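Local structure of pectate lyase (Erwinia chrysanthemi, 1RU4) at residues G67-F72 against Q105-F110; V93-F98 against E123-G128; T113-Y118 against I135-T140; Y18-G23 against L52-T57. The protein cleaves pectate (polygalacturonate) by an eliminative lyase reaction and is built as a right-handed parallel beta-helix. One frame throughout, in Å; residues are numbered along the deposited sequence.

Contact 1: G67-F72 against Q105-F110; sequences GNTITF and QASYGF
Phe72 and Phe110 meet edge-to-face inside a right-handed parallel beta-helix, where strands 70-72 and 110-112 lie next to each other in one of its parallel sheets. The edge of Phe72 is turned to the face of Phe110, the planes at 54° and the centroids 4.8 Å apart; CE1 of Phe72 does the touching, 3.5 Å from CG of Phe110 and displaced from the ring centre toward the rim. Each side chain has its CG beside its own N, anti to the carbonyl carbon (chi1 -64° and -73°), and the two rings cross at an angle. Both are buried: Phe72 also packs edge-to-face on Trp117 and Phe119, and Phe110 on Phe94. Ile70 pairs with Phe110 in parallel register, and its CD1 reaches the Phe110 ring at a looser 4.5 Å from CE1. In this bridge Ile70 N donates to Gly109 O, a nearly straight bond of 3.0 Å. One residue earlier, Thr69 OG1, set beside its own N, donates to Tyr108 O (2.7 Å) from somewhat out of the carbonyl plane, while CG2 packs against Gly109 O. Toward the N-terminal end of 67-72, Asn68 N makes a weak bond to Ser107 OG, at the centre of an inverse gamma turn. The amide ND2 of Asn68 is held by the carbonyls of Phe96 and Pro61, and a water lies 2.7 Å from Asn68 OD1 and 2.9 Å from Ser107 O, within hydrogen-bonding distance of both.

Contact 2: V93-F98 against E123-G128; sequences VFDFSF and EVTRAG
Arg126, just past the C-terminal end of a parallel strand pair, 93-95 with 123-125, reaches across to Asp95. Its CB already lies 3.4 Å from Asp95 OD1, CG runs on past the same oxygen, and CD passes 3.7 Å from Phe98 O. The chain then bends at chi3 (-64°), which brings the guanidinium side-on to the carboxylate: NE donates to Asp95 OD1 at 2.8 Å, in the guanidinium plane and on the syn lone pair, and NH2 donates to OD2 at 3.0 Å from a tilted approach. With the two planes 43° apart, the salt bridge is twisted rather than flat. NH1 points to a water that also donates to Phe98 O, and Ser97 CA lies over one guanidinium face. Asp95 OD1 has a second donor, Ser97 N, which arrives from above the carboxylate plane and makes an Asx turn; the carboxylate therefore fixes both its own loop and the arginine opposite. Beyond the strands, the Arg126 carbonyl takes the N-H of Phe98, whose ring lies flat on Gly128, CA standing 3.4 Å from the centroid in a CH-pi contact. Just past the strand, Phe96 CE1 lies 3.8 Å from Val124 CG1. Backbone bonds join Phe94 N to Glu123 O, Thr125 N to Phe94 O and Phe96 N to Thr125 O. Strand 92-95 is flanked by 56-59 and 122-125, and 122-125 in turn by 145-147, successive coils of the beta-helix; Phe94 reaches inward to Phe38 of helix 38-44.

Contact 3: T113-Y118 against I135-T140; sequences TGDYWY and IGSHNT
Two segments of adjacent beta-helix coils, each leading into a strand, run alongside each other in parallel, from Thr113 beside Gly136 to the bridge between Tyr118 and Thr140, paired CA atoms 4.4 to 4.8 Å apart. Backbone bonds from Tyr116 N to Ser137 O and from Thr140 N to Trp117 O connect them, but much of the joining is done by Asn139. Its amide lies between the coils: OD1 accepts from Trp117 N at 2.8 Å, in the carbonyl plane and on a lone pair, and ND2 donates to Gly114 O at 3.2 Å within the amide plane. Both ends of the group are thus used, which fixes its rotation. The same oxygen sits at the edge of the Trp117 indole, whose NE1 is taken by Lys74 O. Asn163 repeats the pattern one coil on, its OD1 accepting from Asn139 N and its ND2 donating to Gly136 O. Asp115 OD2 receives Ser137 N (2.8 Å) from above the carboxylate plane. Side chains at matching positions lie side by side, pointing the same way. His138 and Tyr116 have nearly parallel rings (4°), slid apart; His138 CB stands 3.6 Å from the Tyr116 centroid (CH-pi), and the tyrosine OH comes over the imidazole face. With CG anti to the backbone N (chi1 -159°), Tyr118 meets Thr140 CG2 over its ring face, 3.8 Å from the centroid, while Tyr118 OH hydrogen-bonds to Glu142. Thr113 CG2 meets Ile135 CD1. A water donates to Trp117 O and His138 O, and accepts from Thr140 OG1 at 2.9 Å.

Contact 4: Y18-G23 against L52-T57; sequences YVAPNG and LLKPGT
The Tyr18 ring, with Leu52 CD2 set obliquely to it at 4.0 Å from CE2, is the aromatic group of this contact, and Phe32 packs on it edge-to-face. At the far end the puckered ring of Pro21 is turned to the start of strand 56-59, its CG 3.4 Å from the carbonyl oxygen of Thr57. Between them, strands 16-19 and 50-53 pair in parallel at the N-terminal end of the beta-helix. Val19 N donates to Leu52 O, and Val19 O accepts from Lys54 N, each at 2.9 Å, so Val19 is held by both its backbone polar groups. Side chains alternate: Tyr18 and Leu52 lie side by side on one face, Val19 and Leu53 on the other. Val19 CG1, anti to the backbone N (chi1 171°), comes 3.7 Å from Leu53 CD2, and this pair faces inward toward helix 38-44, Val19 touching Ala41 and Leu53 touching Phe38. Segment 18-23 turns away in a type I turn from Ala20 to Gly23, closed by Gly23 N to Ala20 O, while 52-57 bends at Lys54-Pro55 into strand 56-59, which starts at Gly56. Lys54, fully extended, runs past Ala20 with its CD 4.0 Å from the alanine CB. Its NZ donates at 3.1 Å to a water that donates in turn to Asn22 OD1. The chemistry is therefore divided: two backbone bonds and apolar pairs on both faces join the strands, whereas the charged ammonium reaches the turn through a water, an indirect link consistent with the exposed position of both residues.

All four contacts join coils near the N-terminal part of the beta-helix. Contacts 1 and 2 are closest, centres about 10 Å apart: Gly109 O lies 3.2 Å from Phe96 CZ, and the Ala127 methyl packs on Gly109. Contact 3 adjoins contact 1, about 16 Å away between centres, through Phe72 O, which lies 3.0 Å from Gly114 N. Contact 4 meets contact 2 where Val93 N bonds to Gly56 O and Phe94 packs on Leu53, strands 56-59 and 92-95 being neighbours. Contacts 2 and 3, about 20 Å apart between centres, do not touch, but the consecutive strands 117-120 and 122-125 connect them along the chain.

Contact 1: G67-F72 against Q105-F110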
loop_
_atom_site.group_PDB
_atom_site.type_symbol
_atom_site.label_atom_id
_atom_site.label_comp_id
_atom_site.label_asym_id
_atom_site.label_seq_id
_atom_site.Cartn_x
_atom_site.Cartn_y
_atom_site.Cartn_z
ATOM N N GLY A 67 12.295 4.724 22.191
ATOM C CA GLY A 67 12.064 4.845 20.760
ATOM C C GLY A 67 13.342 5.189 20.015
ATOM O O GLY A 67 14.261 5.771 20.596
ATOM N N ASN A 68 13.414 4.827 18.736
ATOM C CA ASN A 68 14.598 5.117 17.922
ATOM C C ASN A 68 14.232 5.663 16.536
ATOM O O ASN A 68 15.000 5.550 15.576
ATOM C CB ASN A 68 15.494 3.874 17.813
ATOM C CG ASN A 68 14.791 2.690 17.171
ATOM O OD1 ASN A 68 13.616 2.764 16.819
ATOM N ND2 ASN A 68 15.519 1.589 17.011
ATOM N N THR A 69 13.072 6.310 16.485
ATOM C CA THR A 69 12.499 6.927 15.288
ATOM C C THR A 69 13.428 7.914 14.580
ATOM O O THR A 69 14.181 8.642 15.227
ATOM C CB THR A 69 11.219 7.704 15.680
ATOM O OG1 THR A 69 10.311 6.822 16.347
ATOM C CG2 THR A 69 10.534 8.316 14.458
ATOM N N ILE A 70 13.377 7.918 13.251
ATOM C CA ILE A 70 14.058 8.940 12.460
ATOM C C ILE A 70 12.970 9.903 11.991
ATOM O O ILE A 70 12.008 9.491 11.334
ATOM C CB ILE A 70 14.782 8.354 11.227
ATOM C CG1 ILE A 70 15.888 7.395 11.670
ATOM C CG2 ILE A 70 15.379 9.487 10.384
ATOM C CD1 ILE A 70 16.611 6.717 10.514
ATOM N N THR A 71 13.103 11.173 12.360
ATOM C CA THR A 71 12.123 12.189 11.990
ATOM C C THR A 71 12.536 12.966 10.742
ATOM O O THR A 71 13.659 13.465 10.644
ATOM C CB THR A 71 11.878 13.186 13.147
ATOM O OG1 THR A 71 11.313 12.491 14.266
ATOM C CG2 THR A 71 10.921 14.296 12.717
ATOM N N PHE A 72 11.613 13.049 9.789
ATOM C CA PHE A 72 11.817 13.805 8.559
ATOM C C PHE A 72 10.985 15.082 8.660
ATOM O O PHE A 72 9.829 15.118 8.233
ATOM C CB PHE A 72 11.385 12.970 7.346
ATOM C CG PHE A 72 12.208 11.726 7.141
ATOM C CD1 PHE A 72 12.030 10.613 7.959
ATOM C CD2 PHE A 72 13.174 11.672 6.141
ATOM C CE1 PHE A 72 12.805 9.468 7.784
ATOM C CE2 PHE A 72 13.955 10.530 5.959
ATOM C CZ PHE A 72 13.769 9.426 6.783
ATOM N N GLN A 105 5.237 2.927 22.220
ATOM C CA GLN A 105 4.214 3.858 21.754
ATOM C C GLN A 105 4.852 5.020 20.994
ATOM O O GLN A 105 5.766 5.676 21.496
ATOM C CB GLN A 105 3.417 4.394 22.948
ATOM C CG GLN A 105 2.230 5.281 22.576
ATOM C CD GLN A 105 1.052 4.491 22.040
ATOM O OE1 GLN A 105 0.813 3.356 22.451
ATOM N NE2 GLN A 105 0.300 5.095 21.126
ATOM N N ALA A 106 4.377 5.241 19.771
ATOM C CA ALA A 106 4.858 6.310 18.897
ATOM C C ALA A 106 6.290 6.154 18.384
ATOM O O ALA A 106 6.853 7.097 17.821
ATOM C CB ALA A 106 4.672 7.682 19.563
ATOM N N SER A 107 6.889 4.980 18.578
ATOM C CA SER A 107 8.222 4.732 18.036
ATOM C C SER A 107 8.114 4.271 16.587
ATOM O O SER A 107 8.340 3.099 16.267
ATOM C CB SER A 107 8.991 3.702 18.864
ATOM O OG SER A 107 10.311 3.549 18.362
ATOM N N TYR A 108 7.747 5.204 15.718
ATOM C CA TYR A 108 7.642 4.930 14.290
ATOM C C TYR A 108 9.044 4.692 13.737
ATOM O O TYR A 108 10.039 4.996 14.398
ATOM C CB TYR A 108 7.024 6.131 13.566
ATOM C CG TYR A 108 5.855 6.764 14.286
ATOM C CD1 TYR A 108 5.866 8.121 14.608
ATOM C CD2 TYR A 108 4.743 6.008 14.655
ATOM C CE1 TYR A 108 4.802 8.710 15.279
ATOM C CE2 TYR A 108 3.668 6.589 15.328
ATOM C CZ TYR A 108 3.707 7.941 15.636
ATOM O OH TYR A 108 2.653 8.530 16.299
ATOM N N GLY A 109 9.119 4.111 12.545
ATOM C CA GLY A 109 10.398 3.990 11.868
ATOM C C GLY A 109 10.708 5.352 11.272
ATOM O O GLY A 109 11.596 6.069 11.749
ATOM N N PHE A 110 9.959 5.713 10.232
ATOM C CA PHE A 110 10.059 7.033 9.605
ATOM C C PHE A 110 8.872 7.890 10.053
ATOM O O PHE A 110 7.722 7.535 9.808
ATOM C CB PHE A 110 10.014 6.924 8.073
ATOM C CG PHE A 110 11.268 6.369 7.442
ATOM C CD1 PHE A 110 12.341 5.927 8.212
ATOM C CD2 PHE A 110 11.367 6.294 6.054
ATOM C CE1 PHE A 110 13.492 5.418 7.607
ATOM C CE2 PHE A 110 12.511 5.788 5.440
ATOM C CZ PHE A 110 13.577 5.349 6.217
HETATM O O HOH W 1 11.141 2.391 15.756
#

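Contact 2: V93-F98 against E123-G128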
loop_
_atom_site.group_PDB
_atom_site.type_symbol
_atom_site.label_atom_id
_atom_site.label_comp_id
_atom_site.label_asym_id
_atom_site.label_seq_id
_atom_site.Cartn_x
_atom_site.Cartn_y
_atom_site.Cartn_z
ATOM N N VAL A 93 17.443 -1.082 3.051
ATOM C CA VAL A 93 16.573 -1.519 4.141
ATOM C C VAL A 93 16.968 -0.880 5.469
ATOM O O VAL A 93 18.095 -1.049 5.934
ATOM C CB VAL A 93 16.610 -3.062 4.293
ATOM C CG1 VAL A 93 15.710 -3.507 5.439
ATOM C CG2 VAL A 93 16.178 -3.734 2.994
ATOM N N PHE A 94 16.042 -0.127 6.058
ATOM C CA PHE A 94 16.252 0.482 7.369
ATOM C C PHE A 94 15.652 -0.419 8.442
ATOM O O PHE A 94 14.429 -0.569 8.534
ATOM C CB PHE A 94 15.630 1.882 7.424
ATOM C CG PHE A 94 16.356 2.895 6.578
ATOM C CD1 PHE A 94 16.272 2.851 5.190
ATOM C CD2 PHE A 94 17.139 3.883 7.172
ATOM C CE1 PHE A 94 16.959 3.772 4.403
ATOM C CE2 PHE A 94 17.831 4.811 6.393
ATOM C CZ PHE A 94 17.741 4.754 5.004
ATOM N N ASP A 95 16.532 -1.038 9.227
ATOM C CA ASP A 95 16.146 -1.996 10.259
ATOM C C ASP A 95 16.220 -1.336 11.633
ATOM O O ASP A 95 17.306 -1.019 12.118
ATOM C CB ASP A 95 17.094 -3.202 10.196
ATOM C CG ASP A 95 16.703 -4.325 11.143
ATOM O OD1 ASP A 95 15.694 -4.208 11.864
ATOM O OD2 ASP A 95 17.421 -5.347 11.152
ATOM N N PHE A 96 15.060 -1.150 12.257
ATOM C CA PHE A 96 14.985 -0.497 13.562
ATOM C C PHE A 96 15.188 -1.421 14.763
ATOM O O PHE A 96 15.044 -1.007 15.915
ATOM C CB PHE A 96 13.706 0.336 13.664
ATOM C CG PHE A 96 13.736 1.573 12.806
ATOM C CD1 PHE A 96 13.436 1.505 11.446
ATOM C CD2 PHE A 96 14.115 2.800 13.348
ATOM C CE1 PHE A 96 13.517 2.640 10.639
ATOM C CE2 PHE A 96 14.199 3.939 12.550
ATOM C CZ PHE A 96 13.901 3.858 11.193
ATOM N N SER A 97 15.501 -2.681 14.470
ATOM C CA SER A 97 15.994 -3.647 15.454
ATOM C C SER A 97 15.136 -4.078 16.647
ATOM O O SER A 97 15.659 -4.690 17.582
ATOM C CB SER A 97 17.358 -3.177 15.975
ATOM O OG SER A 97 18.249 -2.900 14.907
ATOM N N PHE A 98 13.840 -3.794 16.632
ATOM C CA PHE A 98 12.999 -4.196 17.757
ATOM C C PHE A 98 12.764 -5.699 17.843
ATOM O O PHE A 98 12.507 -6.352 16.831
ATOM C CB PHE A 98 11.637 -3.496 17.702
ATOM C CG PHE A 98 11.596 -2.200 18.448
ATOM C CD1 PHE A 98 12.161 -1.053 17.907
ATOM C CD2 PHE A 98 11.004 -2.130 19.709
ATOM C CE1 PHE A 98 12.143 0.149 18.609
ATOM C CE2 PHE A 98 10.981 -0.933 20.419
ATOM C CZ PHE A 98 11.552 0.209 19.868
ATOM N N GLU A 123 13.125 0.542 2.309
ATOM C CA GLU A 123 12.259 -0.288 3.147
ATOM C C GLU A 123 12.425 0.042 4.624
ATOM O O GLU A 123 13.492 0.475 5.056
ATOM C CB GLU A 123 12.562 -1.777 2.942
ATOM C CG GLU A 123 12.410 -2.272 1.509
ATOM C CD GLU A 123 12.540 -3.785 1.373
ATOM O OE1 GLU A 123 12.782 -4.482 2.384
ATOM O OE2 GLU A 123 12.395 -4.283 0.240
ATOM N N VAL A 124 11.357 -0.160 5.391
ATOM C CA VAL A 124 11.389 0.012 6.843
ATOM C C VAL A 124 10.927 -1.294 7.478
ATOM O O VAL A 124 9.868 -1.827 7.127
ATOM C CB VAL A 124 10.454 1.152 7.324
ATOM C CG1 VAL A 124 10.466 1.237 8.853
ATOM C CG2 VAL A 124 10.886 2.480 6.728
ATOM N N THR A 125 11.725 -1.807 8.408
ATOM C CA THR A 125 11.401 -3.053 9.092
ATOM C C THR A 125 11.785 -2.998 10.569
ATOM O O THR A 125 12.694 -2.263 10.962
ATOM C CB THR A 125 12.087 -4.269 8.397
ATOM O OG1 THR A 125 11.555 -5.491 8.925
ATOM C CG2 THR A 125 13.599 -4.246 8.608
ATOM N N ARG A 126 11.051 -3.760 11.377
ATOM C CA ARG A 126 11.261 -3.877 12.821
ATOM C C ARG A 126 11.196 -2.569 13.609
ATOM O O ARG A 126 11.890 -2.399 14.616
ATOM C CB ARG A 126 12.552 -4.651 13.131
ATOM C CG ARG A 126 12.568 -6.052 12.527
ATOM C CD ARG A 126 13.499 -6.996 13.273
ATOM N NE ARG A 126 14.901 -6.590 13.205
ATOM C CZ ARG A 126 15.881 -7.180 13.880
ATOM N NH1 ARG A 126 15.619 -8.203 14.683
ATOM N NH2 ARG A 126 17.130 -6.763 13.734
ATOM N N ALA A 127 10.347 -1.651 13.151
ATOM C CA ALA A 127 10.087 -0.410 13.877
ATOM C C ALA A 127 9.297 -0.739 15.145
ATOM O O ALA A 127 8.556 -1.725 15.182
ATOM C CB ALA A 127 9.303 0.563 13.002
ATOM N N GLY A 128 9.456 0.092 16.174
ATOM C CA GLY A 128 8.775 -0.132 17.443
ATOM C C GLY A 128 7.282 0.141 17.442
ATOM O O GLY A 128 6.602 -0.099 18.440
HETATM O O HOH W 2 13.160 -9.073 16.038
#

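Contact 3: T113-Y118 against I135-T140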
loop_
_atom_site.group_PDB
_atom_site.type_symbol
_atom_site.label_atom_id
_atom_site.label_comp_id
_atom_site.label_asym_id
_atom_site.label_seq_id
_atom_site.Cartn_x
_atom_site.Cartn_y
_atom_site.Cartn_z
ATOM N N THR A 113 6.978 14.473 9.022
ATOM C CA THR A 113 6.185 15.650 9.371
ATOM C C THR A 113 6.331 16.754 8.330
ATOM O O THR A 113 5.485 17.647 8.238
ATOM C CB THR A 113 6.583 16.213 10.752
ATOM O OG1 THR A 113 7.936 16.685 10.710
ATOM C CG2 THR A 113 6.464 15.140 11.816
ATOM N N GLY A 114 7.417 16.688 7.561
ATOM C CA GLY A 114 7.667 17.668 6.518
ATOM C C GLY A 114 6.936 17.359 5.225
ATOM O O GLY A 114 6.241 16.344 5.121
ATOM N N ASP A 115 7.100 18.240 4.241
ATOM C CA ASP A 115 6.435 18.114 2.946
ATOM C C ASP A 115 7.428 17.844 1.818
ATOM O O ASP A 115 8.626 18.089 1.953
ATOM C CB ASP A 115 5.682 19.409 2.595
ATOM C CG ASP A 115 4.632 19.797 3.623
ATOM O OD1 ASP A 115 4.273 20.993 3.659
ATOM O OD2 ASP A 115 4.148 18.933 4.379
ATOM N N TYR A 116 6.900 17.364 0.697
ATOM C CA TYR A 116 7.667 17.163 -0.531
ATOM C C TYR A 116 8.899 16.266 -0.446
ATOM O O TYR A 116 9.951 16.579 -1.010
ATOM C CB TYR A 116 8.026 18.517 -1.163
ATOM C CG TYR A 116 6.830 19.278 -1.692
ATOM C CD1 TYR A 116 6.259 20.318 -0.957
ATOM C CD2 TYR A 116 6.260 18.950 -2.922
ATOM C CE1 TYR A 116 5.147 21.012 -1.435
ATOM C CE2 TYR A 116 5.148 19.637 -3.407
ATOM C CZ TYR A 116 4.598 20.665 -2.657
ATOM O OH TYR A 116 3.497 21.342 -3.129
ATOM N N TRP A 117 8.768 15.155 0.271
ATOM C CA TRP A 117 9.815 14.139 0.294
ATOM C C TRP A 117 9.516 13.163 -0.837
ATOM O O TRP A 117 8.355 12.966 -1.199
ATOM C CB TRP A 117 9.819 13.382 1.626
ATOM C CG TRP A 117 10.408 14.161 2.752
ATOM C CD1 TRP A 117 9.754 15.026 3.580
ATOM C CD2 TRP A 117 11.782 14.179 3.156
ATOM N NE1 TRP A 117 10.636 15.590 4.469
ATOM C CE2 TRP A 117 11.889 15.087 4.232
ATOM C CE3 TRP A 117 12.934 13.515 2.713
ATOM C CZ2 TRP A 117 13.105 15.355 4.873
ATOM C CZ3 TRP A 117 14.148 13.780 3.352
ATOM C CH2 TRP A 117 14.220 14.693 4.421
ATOM N N TYR A 118 10.559 12.568 -1.405
ATOM C CA TYR A 118 10.374 11.574 -2.457
ATOM C C TYR A 118 11.289 10.382 -2.189
ATOM O O TYR A 118 12.494 10.444 -2.429
ATOM C CB TYR A 118 10.656 12.181 -3.841
ATOM C CG TYR A 118 10.018 11.415 -4.981
ATOM C CD1 TYR A 118 8.996 11.984 -5.737
ATOM C CD2 TYR A 118 10.400 10.104 -5.270
ATOM C CE1 TYR A 118 8.362 11.264 -6.749
ATOM C CE2 TYR A 118 9.774 9.373 -6.278
ATOM C CZ TYR A 118 8.752 9.960 -7.010
ATOM O OH TYR A 118 8.098 9.235 -7.982
ATOM N N ILE A 135 2.355 12.673 8.577
ATOM C CA ILE A 135 1.430 13.774 8.850
ATOM C C ILE A 135 1.717 14.968 7.941
ATOM O O ILE A 135 0.949 15.933 7.908
ATOM C CB ILE A 135 1.436 14.215 10.344
ATOM C CG1 ILE A 135 2.764 14.869 10.725
ATOM C CG2 ILE A 135 1.144 13.021 11.244
ATOM C CD1 ILE A 135 2.771 15.443 12.136
ATOM N N GLY A 136 2.827 14.888 7.207
ATOM C CA GLY A 136 3.178 15.911 6.238
ATOM C C GLY A 136 2.405 15.736 4.941
ATOM O O GLY A 136 1.617 14.798 4.802
ATOM N N SER A 137 2.656 16.610 3.972
ATOM C CA SER A 137 1.908 16.595 2.719
ATOM C C SER A 137 2.784 16.589 1.469
ATOM O O SER A 137 3.964 16.940 1.520
ATOM C CB SER A 137 0.950 17.791 2.672
ATOM O OG SER A 137 0.005 17.728 3.728
ATOM N N HIS A 138 2.192 16.170 0.351
ATOM C CA HIS A 138 2.862 16.135 -0.949
ATOM C C HIS A 138 4.101 15.245 -0.975
ATOM O O HIS A 138 5.053 15.499 -1.717
ATOM C CB HIS A 138 3.211 17.553 -1.406
ATOM C CG HIS A 138 2.017 18.440 -1.580
ATOM N ND1 HIS A 138 1.162 18.334 -2.654
ATOM C CD2 HIS A 138 1.535 19.446 -0.812
ATOM C CE1 HIS A 138 0.203 19.237 -2.543
ATOM N NE2 HIS A 138 0.406 19.923 -1.434
ATOM N N ASN A 139 4.073 14.194 -0.161
ATOM C CA ASN A 139 5.167 13.234 -0.097
ATOM C C ASN A 139 4.882 12.060 -1.027
ATOM O O ASN A 139 3.722 11.730 -1.290
ATOM C CB ASN A 139 5.348 12.735 1.341
ATOM C CG ASN A 139 5.709 13.852 2.300
ATOM O OD1 ASN A 139 6.756 14.485 2.168
ATOM N ND2 ASN A 139 4.842 14.096 3.274
ATOM N N THR A 140 5.942 11.441 -1.535
ATOM C CA THR A 140 5.796 10.303 -2.433
ATOM C C THR A 140 6.657 9.138 -1.967
ATOM O O THR A 140 7.803 9.324 -1.562
ATOM C CB THR A 140 6.179 10.670 -3.882
ATOM O OG1 THR A 140 5.370 11.769 -4.325
ATOM C CG2 THR A 140 5.954 9.482 -4.813
HETATM O O HOH W 3 6.812 14.090 -3.258
#

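Contact 4: Y18-G23 against L52-T57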
loop_
_atom_site.group_PDB
_atom_site.type_symbol
_atom_site.label_atom_id
_atom_site.label_comp_id
_atom_site.label_asym_id
_atom_site.label_seq_id
_atom_site.Cartn_x
_atom_site.Cartn_y
_atom_site.Cartn_z
ATOM N N TYR A 18 26.363 10.998 -1.355
ATOM C CA TYR A 18 26.596 9.560 -1.304
ATOM C C TYR A 18 26.644 9.049 0.132
ATOM O O TYR A 18 27.460 9.499 0.944
ATOM C CB TYR A 18 27.888 9.199 -2.035
ATOM C CG TYR A 18 27.825 9.378 -3.536
ATOM C CD1 TYR A 18 27.984 10.636 -4.118
ATOM C CD2 TYR A 18 27.645 8.281 -4.376
ATOM C CE1 TYR A 18 27.970 10.795 -5.504
ATOM C CE2 TYR A 18 27.629 8.426 -5.760
ATOM C CZ TYR A 18 27.794 9.682 -6.316
ATOM O OH TYR A 18 27.791 9.820 -7.683
ATOM N N VAL A 19 25.764 8.097 0.427
ATOM C CA VAL A 19 25.619 7.535 1.762
ATOM C C VAL A 19 25.762 6.013 1.731
ATOM O O VAL A 19 25.387 5.365 0.755
ATOM C CB VAL A 19 24.233 7.921 2.354
ATOM C CG1 VAL A 19 23.953 7.167 3.652
ATOM C CG2 VAL A 19 24.176 9.420 2.603
ATOM N N ALA A 20 26.335 5.460 2.797
ATOM C CA ALA A 20 26.486 4.015 2.945
ATOM C C ALA A 20 26.323 3.662 4.421
ATOM O O ALA A 20 26.415 4.537 5.282
ATOM C CB ALA A 20 27.854 3.570 2.438
ATOM N N PRO A 21 26.047 2.382 4.731
ATOM C CA PRO A 21 25.876 1.958 6.125
ATOM C C PRO A 21 27.080 2.279 7.014
ATOM O O PRO A 21 26.919 2.609 8.190
ATOM C CB PRO A 21 25.666 0.450 5.994
ATOM C CG PRO A 21 24.954 0.331 4.687
ATOM C CD PRO A 21 25.753 1.268 3.810
ATOM N N ASN A 22 28.281 2.184 6.448
ATOM C CA ASN A 22 29.502 2.479 7.193
ATOM C C ASN A 22 30.001 3.909 6.980
ATOM O O ASN A 22 31.155 4.220 7.282
ATOM C CB ASN A 22 30.605 1.468 6.848
ATOM C CG ASN A 22 31.062 1.558 5.401
ATOM O OD1 ASN A 22 30.389 2.147 4.553
ATOM N ND2 ASN A 22 32.218 0.969 5.113
ATOM N N GLY A 23 29.131 4.771 6.456
ATOM C CA GLY A 23 29.494 6.161 6.237
ATOM C C GLY A 23 29.793 6.882 7.539
ATOM O O GLY A 23 29.185 6.585 8.569
ATOM N N LEU A 52 21.641 9.684 -1.916
ATOM C CA LEU A 52 21.786 8.430 -2.644
ATOM C C LEU A 52 22.373 7.345 -1.749
ATOM O O LEU A 52 23.525 7.430 -1.313
ATOM C CB LEU A 52 22.660 8.634 -3.881
ATOM C CG LEU A 52 22.708 7.478 -4.880
ATOM C CD1 LEU A 52 21.332 7.264 -5.491
ATOM C CD2 LEU A 52 23.733 7.775 -5.963
ATOM N N LEU A 53 21.562 6.327 -1.485
ATOM C CA LEU A 53 21.934 5.240 -0.591
ATOM C C LEU A 53 22.560 4.049 -1.309
ATOM O O LEU A 53 22.004 3.531 -2.276
ATOM C CB LEU A 53 20.692 4.759 0.165
ATOM C CG LEU A 53 19.890 5.822 0.924
ATOM C CD1 LEU A 53 18.524 5.274 1.305
ATOM C CD2 LEU A 53 20.653 6.271 2.160
ATOM N N LYS A 54 23.718 3.613 -0.828
ATOM C CA LYS A 54 24.324 2.391 -1.339
ATOM C C LYS A 54 23.386 1.254 -0.938
ATOM O O LYS A 54 22.908 1.216 0.198
ATOM C CB LYS A 54 25.697 2.173 -0.699
ATOM C CG LYS A 54 26.411 0.913 -1.154
ATOM C CD LYS A 54 27.670 0.679 -0.340
ATOM C CE LYS A 54 28.332 -0.640 -0.703
ATOM N NZ LYS A 54 29.512 -0.912 0.161
ATOM N N PRO A 55 23.066 0.345 -1.875
ATOM C CA PRO A 55 22.172 -0.767 -1.531
ATOM C C PRO A 55 22.730 -1.567 -0.353
ATOM O O PRO A 55 23.931 -1.838 -0.289
ATOM C CB PRO A 55 22.150 -1.593 -2.815
ATOM C CG PRO A 55 22.294 -0.546 -3.881
ATOM C CD PRO A 55 23.388 0.335 -3.314
ATOM N N GLY A 56 21.858 -1.900 0.594
ATOM C CA GLY A 56 22.277 -2.638 1.772
ATOM C C GLY A 56 21.327 -2.425 2.934
ATOM O O GLY A 56 20.197 -1.967 2.744
ATOM N N THR A 57 21.791 -2.757 4.136
ATOM C CA THR A 57 20.993 -2.611 5.348
ATOM C C THR A 57 21.565 -1.524 6.253
ATOM O O THR A 57 22.764 -1.507 6.550
ATOM C CB THR A 57 20.914 -3.940 6.138
ATOM O OG1 THR A 57 20.306 -4.945 5.315
ATOM C CG2 THR A 57 20.079 -3.770 7.405
HETATM O O HOH W 4 30.824 1.317 1.937
#